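Local coordinates for protein glutamate receptor IIB (Drosophila melanogaster, PDB 4WXJ) that binds glutamate through this two-lobed ligand-binding domain and probably opens a postsynaptic cation channel in response, at residues L116-L121 and E219-K224; G147-V152 and L198-N203; E34-F39 and F56-E61. All blocks are in the same frame, centred on the assembly; numbering follows the deposited sequence.

In the fold
Interactions 1 and 2 belong to one mixed sheet, where strands 108-123 and 195-200 are neighbours, and they touch: the backbone of Gly117 and Ser119 pairs with Thr201 and Met199. Interaction 2 is wholly buried and works mainly through bound glutamate and a water, with no direct hydrogen bond between its segments. Interaction 1, partly buried at the outermost strand 214-230, is held by four backbone hydrogen bonds and apolar contacts. Interaction 3, also partly buried, lies apart on a separate parallel sheet, its centre about 32 Å from that of interaction 1 and about 27 Å from that of interaction 2. There a single asparagine amide, backed by aromatic rings, joins a 3-10 turn to strand 57-62.

Interaction 1. Residues L116-L121 and E219-K224; sequences LGISIL and ESFGEK
The Phe221 ring carries the carbonyl oxygen of Ile118 over one face, 3.4 Å above the plane and displaced toward the rim, and the ring of Tyr153, on helix 149-155, meets it with the planes about 45° apart. Phe221 CG sits between the backbone N and the carbonyl carbon, the crowded position (chi1 52°), which folds the ring back across its partner strand. Ile118 crosses it obliquely, with CG2 lying 3.6 Å from Phe221 CE1. On the same sheet face, Leu116 and Lys224 cross at about a right angle, and Lys224 bends at its second torsion, about CB-CG, so that its CE reaches toward Ile118 CD1.

The backbones form two antiparallel hydrogen-bonded pairs. Phe221 N gives a nearly straight bond to Ile118 O (2.8 Å, 169°), returned by Ile118 N to Phe221 O. The second pair links Leu116 and Lys224, with Lys224 N 3.0 Å from Leu116 O. Between the pairs the register slips by one residue, a beta bulge at the corner at Gly222. Strand 214-230 is outermost in the mixed sheet that bears Glu200 on strand 195-200, and Leu116 touches Glu200. Ile118 O takes its hydrogen bond from Phe221 N; the ring merely packs over it, held by apolar contact with Ile118 CG2.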
ATOM      1  N   LEU A 116      -5.629  -5.695  -6.722  1.00 14.06           N
ATOM      2  CA  LEU A 116      -5.962  -4.285  -6.849  1.00 14.34           C
ATOM      3  C   LEU A 116      -5.415  -3.708  -8.149  1.00 16.82           C
ATOM      4  O   LEU A 116      -4.813  -4.417  -8.958  1.00 13.61           O
ATOM      5  CB  LEU A 116      -5.404  -3.503  -5.655  1.00 13.65           C
ATOM      6  CG  LEU A 116      -3.917  -3.738  -5.383  1.00 13.37           C
ATOM      7  CD1 LEU A 116      -3.209  -2.443  -5.020  1.00 21.39           C
ATOM      8  CD2 LEU A 116      -3.737  -4.771  -4.278  1.00 16.54           C
ATOM      9  N   GLY A 117      -5.629  -2.410  -8.335  1.00 14.69           N
ATOM     10  CA  GLY A 117      -5.073  -1.691  -9.459  1.00 18.74           C
ATOM     11  C   GLY A 117      -4.636  -0.304  -9.035  1.00 19.73           C
ATOM     12  O   GLY A 117      -4.566  -0.001  -7.843  1.00 10.65           O
ATOM     13  N   ILE A 118      -4.347   0.533 -10.025  1.00 16.48           N
ATOM     14  CA  ILE A 118      -3.941   1.913  -9.802  1.00 15.77           C
ATOM     15  C   ILE A 118      -4.952   2.841 -10.465  1.00 21.09           C
ATOM     16  O   ILE A 118      -5.521   2.508 -11.505  1.00  9.70           O
ATOM     17  CB  ILE A 118      -2.530   2.183 -10.369  1.00 15.52           C
ATOM     18  CG1 ILE A 118      -1.492   1.310  -9.658  1.00 16.03           C
ATOM     19  CG2 ILE A 118      -2.159   3.659 -10.231  1.00 15.77           C
ATOM     20  CD1 ILE A 118      -0.139   1.287 -10.346  1.00 20.00           C
ATOM     21  N   SER A 119      -5.183   4.000  -9.860  1.00 19.38           N
ATOM     22  CA  SER A 119      -6.054   4.995 -10.465  1.00 17.10           C
ATOM     23  C   SER A 119      -5.690   6.391  -9.973  1.00 20.40           C
ATOM     24  O   SER A 119      -4.678   6.576  -9.292  1.00 17.45           O
ATOM     25  CB  SER A 119      -7.521   4.682 -10.164  1.00 27.22           C
ATOM     26  OG  SER A 119      -8.380   5.386 -11.047  1.00 24.78           O
ATOM     27  N   ILE A 120      -6.521   7.366 -10.328  1.00 22.24           N
ATOM     28  CA  ILE A 120      -6.223   8.771 -10.079  1.00 27.10           C
ATOM     29  C   ILE A 120      -7.202   9.379  -9.077  1.00 21.03           C
ATOM     30  O   ILE A 120      -8.406   9.416  -9.323  1.00 24.47           O
ATOM     31  CB  ILE A 120      -6.276   9.586 -11.388  1.00 21.53           C
ATOM     32  CG1 ILE A 120      -5.355   8.972 -12.447  1.00 21.10           C
ATOM     33  CG2 ILE A 120      -5.887  11.040 -11.129  1.00 20.70           C
ATOM     34  CD1 ILE A 120      -5.634   9.464 -13.852  1.00 24.43           C
ATOM     35  N   LEU A 121      -6.677   9.856  -7.951  1.00 23.79           N
ATOM     36  CA  LEU A 121      -7.480  10.595  -6.981  1.00 17.85           C
ATOM     37  C   LEU A 121      -7.409  12.078  -7.308  1.00 30.72           C
ATOM     38  O   LEU A 121      -6.318  12.644  -7.419  1.00 19.55           O
ATOM     39  CB  LEU A 121      -6.997  10.340  -5.551  1.00 25.81           C
ATOM     40  CG  LEU A 121      -7.744  11.111  -4.455  1.00 22.29           C
ATOM     41  CD1 LEU A 121      -9.197  10.676  -4.381  1.00 21.82           C
ATOM     42  CD2 LEU A 121      -7.063  10.934  -3.109  1.00 29.30           C
ATOM     43  N   GLU A 219     -10.628   4.930 -15.378  1.00 33.15           N
ATOM     44  CA  GLU A 219     -10.733   3.546 -14.938  1.00 42.58           C
ATOM     45  C   GLU A 219      -9.497   3.113 -14.164  1.00 33.80           C
ATOM     46  O   GLU A 219      -8.454   3.767 -14.220  1.00 26.14           O
ATOM     47  CB  GLU A 219     -10.930   2.622 -16.144  1.00 55.47           C
ATOM     48  CG  GLU A 219     -12.240   2.826 -16.882  1.00 71.91           C
ATOM     49  CD  GLU A 219     -13.384   2.046 -16.265  1.00 89.01           C
ATOM     50  OE1 GLU A 219     -13.283   0.803 -16.184  1.00 92.67           O
ATOM     51  OE2 GLU A 219     -14.384   2.676 -15.861  1.00 94.22           O
ATOM     52  N   SER A 220      -9.618   2.003 -13.446  1.00 29.85           N
ATOM     53  CA  SER A 220      -8.464   1.373 -12.827  1.00 20.75           C
ATOM     54  C   SER A 220      -7.569   0.793 -13.914  1.00 23.43           C
ATOM     55  O   SER A 220      -8.061   0.303 -14.928  1.00 23.66           O
ATOM     56  CB  SER A 220      -8.902   0.278 -11.853  1.00 31.33           C
ATOM     57  OG  SER A 220      -7.792  -0.475 -11.391  1.00 27.84           O
ATOM     58  N   PHE A 221      -6.259   0.863 -13.704  1.00 17.41           N
ATOM     59  CA  PHE A 221      -5.306   0.245 -14.618  1.00 11.06           C
ATOM     60  C   PHE A 221      -4.205  -0.463 -13.839  1.00 21.75           C
ATOM     61  O   PHE A 221      -3.921  -0.120 -12.691  1.00 18.45           O
ATOM     62  CB  PHE A 221      -4.704   1.285 -15.568  1.00 13.90           C
ATOM     63  CG  PHE A 221      -4.121   2.482 -14.874  1.00 14.32           C
ATOM     64  CD1 PHE A 221      -2.812   2.470 -14.421  1.00 16.26           C
ATOM     65  CD2 PHE A 221      -4.879   3.628 -14.688  1.00 22.64           C
ATOM     66  CE1 PHE A 221      -2.274   3.576 -13.787  1.00 19.57           C
ATOM     67  CE2 PHE A 221      -4.344   4.735 -14.055  1.00 15.91           C
ATOM     68  CZ  PHE A 221      -3.041   4.708 -13.603  1.00 21.13           C
ATOM     69  N   GLY A 222      -3.595  -1.457 -14.478  1.00 14.33           N
ATOM     70  CA  GLY A 222      -2.557  -2.253 -13.851  1.00 18.43           C
ATOM     71  C   GLY A 222      -3.130  -3.426 -13.079  1.00 15.27           C
ATOM     72  O   GLY A 222      -4.317  -3.446 -12.752  1.00 16.65           O
ATOM     73  N   GLU A 223      -2.274  -4.406 -12.796  1.00 17.89           N
ATOM     74  CA  GLU A 223      -2.638  -5.570 -11.991  1.00 18.09           C
ATOM     75  C   GLU A 223      -1.644  -5.737 -10.851  1.00 20.17           C
ATOM     76  O   GLU A 223      -0.537  -6.234 -11.057  1.00 30.47           O
ATOM     77  CB  GLU A 223      -2.664  -6.842 -12.844  1.00 30.46           C
ATOM     78  CG  GLU A 223      -3.753  -6.884 -13.902  1.00 27.82           C
ATOM     79  CD  GLU A 223      -3.719  -8.170 -14.713  1.00 42.16           C
ATOM     80  OE1 GLU A 223      -3.326  -9.221 -14.158  1.00 24.88           O
ATOM     81  OE2 GLU A 223      -4.076  -8.130 -15.909  1.00 36.55           O
ATOM     82  N   LYS A 224      -2.042  -5.321  -9.653  1.00 18.54           N
ATOM     83  CA  LYS A 224      -1.158  -5.369  -8.493  1.00 16.37           C
ATOM     84  C   LYS A 224      -1.742  -6.257  -7.397  1.00 11.37           C
ATOM     85  O   LYS A 224      -2.943  -6.524  -7.377  1.00 15.68           O
ATOM     86  CB  LYS A 224      -0.903  -3.954  -7.965  1.00 12.20           C
ATOM     87  CG  LYS A 224      -0.389  -2.978  -9.021  1.00 19.40           C
ATOM     88  CD  LYS A 224       0.914  -3.448  -9.673  1.00 36.15           C
ATOM     89  CE  LYS A 224       1.267  -2.607 -10.894  1.00 47.05           C
ATOM     90  NZ  LYS A 224       2.308  -3.261 -11.739  1.00 49.10           N
TER

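Interaction 2. Residues G147-V152 and L198-N203; sequences GGATSV and LMETTN. With GLU (glutamic acid), chain C.
Hydrogen bonds to the bound glutamate do most of the joining here. Thr150 grips the ligand's side-chain carboxylate twice: its backbone N points at OE2 along a nearly straight line (165°), and its hydroxyl OG1 donates to OE1 at 2.7 Å. The torsion that puts OG1 beside the backbone N (chi1 -61°) brings both donors to the same carboxylate. Ala149 N reaches the ligand's OXT at 2.9 Å, a more bent bond. From the other segment, Glu200 extends beyond CG and takes the ligand's amino group on OE1 at 2.9 Å, with a weak second bond to OE2.

This is the clamshell binding cleft of ionotropic glutamate receptors, related to periplasmic binding proteins. Gly148 is the N-cap of helix 149-155, whose first amides face the ligand's anionic groups; the helix dipole would favour them. Arg103, Asp96 and Thr98 complete the grip, and Glu200 is itself held by Thr98 and Tyr226.

One water bridges the segments, donating to Thr150 OG1 and, at 2.8 Å, to Glu200 OE2. An alanine at Glu200 would remove the carboxylate and would probably weaken the hold on the ligand's amino group and disturb this water.

Van der Waals contact is slight: Thr150 CG2 rests 3.8 Å from Leu198 O, and Thr150 OG1 lies alongside Glu200 CG.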
ATOM      1  N   GLY A 147       9.089   6.307  -3.673  1.00 20.34           N
ATOM      2  CA  GLY A 147       9.638   4.972  -3.528  1.00 32.99           C
ATOM      3  C   GLY A 147       8.588   3.892  -3.327  1.00 43.60           C
ATOM      4  O   GLY A 147       8.924   2.753  -3.001  1.00 52.13           O
ATOM      5  N   GLY A 148       7.320   4.243  -3.521  1.00 31.58           N
ATOM      6  CA  GLY A 148       6.234   3.290  -3.370  1.00 29.52           C
ATOM      7  C   GLY A 148       6.069   2.421  -4.602  1.00 21.68           C
ATOM      8  O   GLY A 148       6.775   2.598  -5.594  1.00 15.28           O
ATOM      9  N   ALA A 149       5.131   1.481  -4.546  1.00 17.36           N
ATOM     10  CA  ALA A 149       4.928   0.543  -5.646  1.00 20.28           C
ATOM     11  C   ALA A 149       4.282   1.209  -6.860  1.00 21.85           C
ATOM     12  O   ALA A 149       4.470   0.759  -7.990  1.00 20.05           O
ATOM     13  CB  ALA A 149       4.082  -0.629  -5.186  1.00 24.86           C
ATOM     14  N   THR A 150       3.508   2.266  -6.636  1.00 13.44           N
ATOM     15  CA  THR A 150       2.873   2.965  -7.747  1.00 21.24           C
ATOM     16  C   THR A 150       3.929   3.715  -8.558  1.00 21.21           C
ATOM     17  O   THR A 150       3.804   3.848  -9.775  1.00 10.17           O
ATOM     18  CB  THR A 150       1.786   3.936  -7.264  1.00 17.75           C
ATOM     19  OG1 THR A 150       0.760   3.200  -6.585  1.00 21.06           O
ATOM     20  CG2 THR A 150       1.165   4.683  -8.438  1.00 18.10           C
ATOM     21  N   SER A 151       4.968   4.198  -7.881  1.00 17.47           N
ATOM     22  CA  SER A 151       6.120   4.775  -8.572  1.00 21.34           C
ATOM     23  C   SER A 151       6.770   3.736  -9.476  1.00 17.45           C
ATOM     24  O   SER A 151       7.217   4.054 -10.579  1.00 20.30           O
ATOM     25  CB  SER A 151       7.152   5.307  -7.576  1.00 16.25           C
ATOM     26  OG  SER A 151       6.753   6.557  -7.047  1.00 40.86           O
ATOM     27  N   VAL A 152       6.827   2.495  -8.996  1.00 17.88           N
ATOM     28  CA  VAL A 152       7.424   1.404  -9.759  1.00 14.23           C
ATOM     29  C   VAL A 152       6.655   1.158 -11.049  1.00 16.25           C
ATOM     30  O   VAL A 152       7.250   0.840 -12.078  1.00 20.82           O
ATOM     31  CB  VAL A 152       7.473   0.095  -8.937  1.00 15.92           C
ATOM     32  CG1 VAL A 152       7.977  -1.067  -9.793  1.00 22.06           C
ATOM     33  CG2 VAL A 152       8.352   0.268  -7.707  1.00 28.34           C
ATOM     34  N   LEU A 198      -1.855   9.832  -7.819  1.00 16.38           N
ATOM     35  CA  LEU A 198      -1.874   8.493  -8.385  1.00 15.98           C
ATOM     36  C   LEU A 198      -1.640   7.478  -7.274  1.00 21.46           C
ATOM     37  O   LEU A 198      -0.616   7.513  -6.588  1.00 15.73           O
ATOM     38  CB  LEU A 198      -0.815   8.367  -9.479  1.00 19.16           C
ATOM     39  CG  LEU A 198      -1.161   9.087 -10.783  1.00 25.60           C
ATOM     40  CD1 LEU A 198       0.076   9.728 -11.381  1.00 31.16           C
ATOM     41  CD2 LEU A 198      -1.802   8.128 -11.771  1.00 24.43           C
ATOM     42  N   MET A 199      -2.603   6.580  -7.090  1.00 20.84           N
ATOM     43  CA  MET A 199      -2.587   5.671  -5.952  1.00 11.66           C
ATOM     44  C   MET A 199      -3.314   4.374  -6.267  1.00 14.17           C
ATOM     45  O   MET A 199      -3.949   4.238  -7.310  1.00 13.68           O
ATOM     46  CB  MET A 199      -3.226   6.341  -4.735  1.00 17.50           C
ATOM     47  CG  MET A 199      -4.699   6.668  -4.917  1.00 23.10           C
ATOM     48  SD  MET A 199      -5.352   7.757  -3.634  1.00 27.32           S
ATOM     49  CE  MET A 199      -5.025   6.798  -2.156  1.00 24.79           C
ATOM     50  N   GLU A 200      -3.218   3.426  -5.344  1.00 10.16           N
ATOM     51  CA  GLU A 200      -3.836   2.125  -5.513  1.00 10.78           C
ATOM     52  C   GLU A 200      -5.334   2.202  -5.235  1.00 15.06           C
ATOM     53  O   GLU A 200      -5.776   2.946  -4.358  1.00 10.81           O
ATOM     54  CB  GLU A 200      -3.149   1.110  -4.601  1.00 10.91           C
ATOM     55  CG  GLU A 200      -1.714   0.830  -5.038  1.00 13.74           C
ATOM     56  CD  GLU A 200      -0.917   0.032  -4.024  1.00 24.60           C
ATOM     57  OE1 GLU A 200      -1.316  -0.010  -2.843  1.00 16.99           O
ATOM     58  OE2 GLU A 200       0.117  -0.551  -4.413  1.00 24.07           O
ATOM     59  N   THR A 201      -6.106   1.437  -6.001  1.00 15.38           N
ATOM     60  CA  THR A 201      -7.564   1.538  -5.993  1.00 18.67           C
ATOM     61  C   THR A 201      -8.170   1.223  -4.628  1.00 24.22           C
ATOM     62  O   THR A 201      -9.202   1.784  -4.254  1.00 20.55           O
ATOM     63  CB  THR A 201      -8.180   0.602  -7.042  1.00 15.04           C
ATOM     64  OG1 THR A 201      -7.652  -0.720  -6.874  1.00 14.24           O
ATOM     65  CG2 THR A 201      -7.857   1.097  -8.440  1.00 21.94           C
ATOM     66  N   THR A 202      -7.524   0.328  -3.890  1.00 15.16           N
ATOM     67  CA  THR A 202      -7.951  -0.001  -2.537  1.00 10.75           C
ATOM     68  C   THR A 202      -7.948   1.238  -1.654  1.00 16.15           C
ATOM     69  O   THR A 202      -8.968   1.608  -1.066  1.00 13.19           O
ATOM     70  CB  THR A 202      -7.036  -1.064  -1.908  1.00 29.04           C
ATOM     71  OG1 THR A 202      -5.665  -0.692  -2.107  1.00 21.12           O
ATOM     72  CG2 THR A 202      -7.286  -2.414  -2.544  1.00 20.86           C
ATOM     73  N   ASN A 203      -6.789   1.881  -1.573  1.00 19.16           N
ATOM     74  CA  ASN A 203      -6.624   3.065  -0.743  1.00 23.46           C
ATOM     75  C   ASN A 203      -7.458   4.226  -1.260  1.00 13.86           C
ATOM     76  O   ASN A 203      -7.971   5.026  -0.480  1.00 17.31           O
ATOM     77  CB  ASN A 203      -5.149   3.462  -0.681  1.00 16.67           C
ATOM     78  CG  ASN A 203      -4.277   2.368  -0.102  1.00 30.02           C
ATOM     79  OD1 ASN A 203      -4.698   1.639   0.795  1.00 26.71           O
ATOM     80  ND2 ASN A 203      -3.058   2.243  -0.616  1.00 25.64           N
TER
HETATM   81  N   GLU C 301       1.206  -0.485  -1.558  1.00 15.97           N
HETATM   82  CA  GLU C 301       2.300   0.383  -2.074  1.00 13.27           C
HETATM   83  C   GLU C 301       3.659  -0.220  -1.742  1.00 20.41           C
HETATM   84  O   GLU C 301       3.735  -1.354  -1.266  1.00 17.46           O
HETATM   85  CB  GLU C 301       2.180   1.789  -1.489  1.00 14.41           C
HETATM   86  CG  GLU C 301       1.030   2.609  -2.052  1.00 19.12           C
HETATM   87  CD  GLU C 301       1.342   3.252  -3.398  1.00 17.37           C
HETATM   88  OE1 GLU C 301       0.405   3.793  -4.022  1.00 22.62           O
HETATM   89  OE2 GLU C 301       2.515   3.224  -3.833  1.00 22.59           O
HETATM   90  OXT GLU C 301       4.706   0.399  -1.942  1.00 18.23           O
HETATM   91  O   HOH W   1       0.943   0.067  -7.014  1.00 16.10           O

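Interaction 3. Residues E34-F39 and F56-E61; sequences EGNERF and FDFNFE
Asn36 CG stands beside its own backbone N, anti to the carbonyl carbon (chi1 -64°), and the amide reaches across to strand 57-62. Phe58 takes the crowded first torsion (chi1 61°), which brings its ring next to that amide with the planes only 14° apart.

Both ends of the amide are used. Asn36 OD1 accepts from Phe60 N in an almost straight bond of 2.8 Å, in the carbonyl plane; Asn36 ND2 donates to Phe58 O, also at 2.8 Å. This pair of bonds grips the backbone on either side of Asn59 and fixes the amide's rotation. The Phe60 ring stands nearly perpendicular to it, meeting Asn36 OD1 at its edge through Phe60 CD2, 3.3 Å away.

A water lies 2.6 Å from Asn59 OD1 and 3.0 Å from Asn36 OD1 and accepts from Arg38 NH2. Phe39 and Phe60 slide past each other in opposite directions, with Phe39 CE2 3.9 Å from Phe60 CB.

The 3-10 turn 36-38 thus docks on an outer strand of the lobe built on parallel strands 57-62, 10-15 and 92-93, away from the glutamate site. Tyr48 of helix 42-54 lies beside Asn36 and Phe58, Phe22 meets Phe39 and Phe60, and Val13 of strand 10-15 touches Phe58 and Phe60.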
ATOM      1  N   GLU A  34      -2.297  -2.531  25.864  1.00 40.07           N
ATOM      2  CA  GLU A  34      -0.985  -3.168  25.945  1.00 46.49           C
ATOM      3  C   GLU A  34      -0.816  -4.241  24.876  1.00 42.66           C
ATOM      4  O   GLU A  34      -1.756  -4.969  24.557  1.00 36.77           O
ATOM      5  CB  GLU A  34      -0.783  -3.781  27.332  1.00 51.59           C
ATOM      6  CG  GLU A  34      -0.713  -2.757  28.451  1.00 52.14           C
ATOM      7  CD  GLU A  34      -0.926  -3.373  29.817  1.00 59.80           C
ATOM      8  OE1 GLU A  34      -0.641  -4.580  29.979  1.00 56.15           O
ATOM      9  OE2 GLU A  34      -1.386  -2.652  30.727  1.00 64.03           O
ATOM     10  N   GLY A  35       0.392  -4.334  24.330  1.00 34.60           N
ATOM     11  CA  GLY A  35       0.709  -5.340  23.335  1.00 41.86           C
ATOM     12  C   GLY A  35      -0.087  -5.173  22.055  1.00 42.60           C
ATOM     13  O   GLY A  35      -0.350  -4.052  21.615  1.00 37.22           O
ATOM     14  N   ASN A  36      -0.477  -6.296  21.459  1.00 38.91           N
ATOM     15  CA  ASN A  36      -1.212  -6.288  20.201  1.00 37.05           C
ATOM     16  C   ASN A  36      -2.571  -5.609  20.326  1.00 34.63           C
ATOM     17  O   ASN A  36      -3.164  -5.203  19.327  1.00 34.93           O
ATOM     18  CB  ASN A  36      -1.396  -7.718  19.692  1.00 34.60           C
ATOM     19  CG  ASN A  36      -0.078  -8.387  19.352  1.00 35.23           C
ATOM     20  OD1 ASN A  36       0.888  -7.726  18.976  1.00 43.53           O
ATOM     21  ND2 ASN A  36      -0.036  -9.708  19.477  1.00 38.27           N
ATOM     22  N   GLU A  37      -3.057  -5.484  21.556  1.00 30.79           N
ATOM     23  CA  GLU A  37      -4.365  -4.892  21.810  1.00 33.08           C
ATOM     24  C   GLU A  37      -4.354  -3.375  21.582  1.00 24.13           C
ATOM     25  O   GLU A  37      -5.405  -2.740  21.559  1.00 27.61           O
ATOM     26  CB  GLU A  37      -4.819  -5.221  23.240  1.00 47.69           C
ATOM     27  CG  GLU A  37      -6.210  -4.706  23.600  1.00 68.92           C
ATOM     28  CD  GLU A  37      -6.757  -5.306  24.886  1.00 78.61           C
ATOM     29  OE1 GLU A  37      -6.085  -6.174  25.483  1.00 78.69           O
ATOM     30  OE2 GLU A  37      -7.865  -4.903  25.303  1.00 79.94           O
ATOM     31  N   ARG A  38      -3.168  -2.797  21.403  1.00 26.53           N
ATOM     32  CA  ARG A  38      -3.048  -1.365  21.124  1.00 32.68           C
ATOM     33  C   ARG A  38      -3.528  -0.988  19.724  1.00 40.79           C
ATOM     34  O   ARG A  38      -3.785   0.186  19.442  1.00 30.19           O
ATOM     35  CB  ARG A  38      -1.596  -0.911  21.279  1.00 32.76           C
ATOM     36  CG  ARG A  38      -1.087  -0.887  22.704  1.00 32.75           C
ATOM     37  CD  ARG A  38       0.416  -0.669  22.728  1.00 40.54           C
ATOM     38  NE  ARG A  38       1.134  -1.800  22.147  1.00 36.82           N
ATOM     39  CZ  ARG A  38       2.438  -1.809  21.882  1.00 37.37           C
ATOM     40  NH1 ARG A  38       3.181  -0.741  22.138  1.00 36.80           N
ATOM     41  NH2 ARG A  38       2.997  -2.888  21.355  1.00 34.49           N
ATOM     42  N   PHE A  39      -3.643  -1.985  18.850  1.00 29.93           N
ATOM     43  CA  PHE A  39      -3.809  -1.736  17.421  1.00 26.26           C
ATOM     44  C   PHE A  39      -5.093  -2.315  16.840  1.00 22.01           C
ATOM     45  O   PHE A  39      -5.708  -3.210  17.422  1.00 28.46           O
ATOM     46  CB  PHE A  39      -2.616  -2.312  16.662  1.00 23.20           C
ATOM     47  CG  PHE A  39      -1.290  -1.956  17.266  1.00 24.40           C
ATOM     48  CD1 PHE A  39      -0.836  -0.649  17.244  1.00 31.57           C
ATOM     49  CD2 PHE A  39      -0.491  -2.931  17.840  1.00 28.66           C
ATOM     50  CE1 PHE A  39       0.388  -0.317  17.790  1.00 26.64           C
ATOM     51  CE2 PHE A  39       0.735  -2.606  18.388  1.00 31.36           C
ATOM     52  CZ  PHE A  39       1.175  -1.298  18.362  1.00 25.94           C
ATOM     53  N   PHE A  56      -0.065 -19.873  15.598  1.00 34.09           N
ATOM     54  CA  PHE A  56       1.173 -19.232  16.018  1.00 41.47           C
ATOM     55  C   PHE A  56       0.849 -18.015  16.876  1.00 45.28           C
ATOM     56  O   PHE A  56      -0.227 -17.429  16.749  1.00 41.32           O
ATOM     57  CB  PHE A  56       2.027 -18.824  14.808  1.00 44.68           C
ATOM     58  CG  PHE A  56       1.370 -17.816  13.896  1.00 33.91           C
ATOM     59  CD1 PHE A  56       1.324 -16.473  14.234  1.00 33.59           C
ATOM     60  CD2 PHE A  56       0.820 -18.214  12.688  1.00 37.97           C
ATOM     61  CE1 PHE A  56       0.726 -15.550  13.394  1.00 39.70           C
ATOM     62  CE2 PHE A  56       0.222 -17.294  11.842  1.00 29.42           C
ATOM     63  CZ  PHE A  56       0.176 -15.961  12.196  1.00 25.96           C
ATOM     64  N   ASP A  57       1.773 -17.651  17.759  1.00 37.73           N
ATOM     65  CA  ASP A  57       1.677 -16.394  18.490  1.00 37.33           C
ATOM     66  C   ASP A  57       2.391 -15.317  17.690  1.00 34.93           C
ATOM     67  O   ASP A  57       3.166 -15.626  16.785  1.00 42.91           O
ATOM     68  CB  ASP A  57       2.276 -16.518  19.892  1.00 53.89           C
ATOM     69  CG  ASP A  57       1.294 -17.088  20.893  1.00 63.15           C
ATOM     70  OD1 ASP A  57       0.584 -16.293  21.546  1.00 67.55           O
ATOM     71  OD2 ASP A  57       1.228 -18.328  21.025  1.00 66.56           O
ATOM     72  N   PHE A  58       2.128 -14.056  18.013  1.00 27.11           N
ATOM     73  CA  PHE A  58       2.728 -12.960  17.266  1.00 33.09           C
ATOM     74  C   PHE A  58       2.790 -11.675  18.077  1.00 33.57           C
ATOM     75  O   PHE A  58       2.024 -11.479  19.020  1.00 35.23           O
ATOM     76  CB  PHE A  58       1.949 -12.711  15.973  1.00 35.60           C
ATOM     77  CG  PHE A  58       0.515 -12.332  16.197  1.00 32.32           C
ATOM     78  CD1 PHE A  58       0.152 -11.006  16.359  1.00 29.76           C
ATOM     79  CD2 PHE A  58      -0.470 -13.304  16.255  1.00 34.65           C
ATOM     80  CE1 PHE A  58      -1.168 -10.656  16.572  1.00 30.01           C
ATOM     81  CE2 PHE A  58      -1.792 -12.960  16.465  1.00 28.99           C
ATOM     82  CZ  PHE A  58      -2.142 -11.634  16.624  1.00 34.59           C
ATOM     83  N   ASN A  59       3.714 -10.805  17.685  1.00 38.97           N
ATOM     84  CA  ASN A  59       3.869  -9.498  18.298  1.00 44.67           C
ATOM     85  C   ASN A  59       4.011  -8.425  17.225  1.00 37.39           C
ATOM     86  O   ASN A  59       4.924  -8.479  16.401  1.00 36.75           O
ATOM     87  CB  ASN A  59       5.085  -9.487  19.224  1.00 52.28           C
ATOM     88  CG  ASN A  59       5.316  -8.137  19.870  1.00 69.65           C
ATOM     89  OD1 ASN A  59       4.369  -7.412  20.177  1.00 74.14           O
ATOM     90  ND2 ASN A  59       6.581  -7.789  20.073  1.00 75.86           N
ATOM     91  N   PHE A  60       3.099  -7.458  17.228  1.00 30.47           N
ATOM     92  CA  PHE A  60       3.164  -6.353  16.282  1.00 30.65           C
ATOM     93  C   PHE A  60       4.261  -5.368  16.667  1.00 41.07           C
ATOM     94  O   PHE A  60       4.305  -4.884  17.800  1.00 32.84           O
ATOM     95  CB  PHE A  60       1.823  -5.622  16.203  1.00 31.48           C
ATOM     96  CG  PHE A  60       0.798  -6.324  15.363  1.00 43.68           C
ATOM     97  CD1 PHE A  60       0.884  -6.303  13.981  1.00 50.09           C
ATOM     98  CD2 PHE A  60      -0.259  -6.995  15.953  1.00 47.08           C
ATOM     99  CE1 PHE A  60      -0.061  -6.947  13.204  1.00 47.19           C
ATOM    100  CE2 PHE A  60      -1.206  -7.638  15.179  1.00 47.24           C
ATOM    101  CZ  PHE A  60      -1.106  -7.613  13.804  1.00 41.96           C
ATOM    102  N   GLU A  61       5.145  -5.084  15.715  1.00 37.21           N
ATOM    103  CA  GLU A  61       6.177  -4.067  15.886  1.00 42.30           C
ATOM    104  C   GLU A  61       6.178  -3.115  14.694  1.00 29.03           C
ATOM    105  O   GLU A  61       6.859  -3.369  13.701  1.00 24.14           O
ATOM    106  CB  GLU A  61       7.556  -4.708  16.048  1.00 52.14           C
ATOM    107  CG  GLU A  61       7.715  -5.516  17.327  1.00 69.90           C
ATOM    108  CD  GLU A  61       9.163  -5.846  17.637  1.00 78.59           C
ATOM    109  OE1 GLU A  61      10.040  -5.533  16.804  1.00 80.24           O
ATOM    110  OE2 GLU A  61       9.424  -6.416  18.717  1.00 82.43           O
TER
HETATM  111  O   HOH W   2       2.478  -5.604  20.307  1.00 39.09           O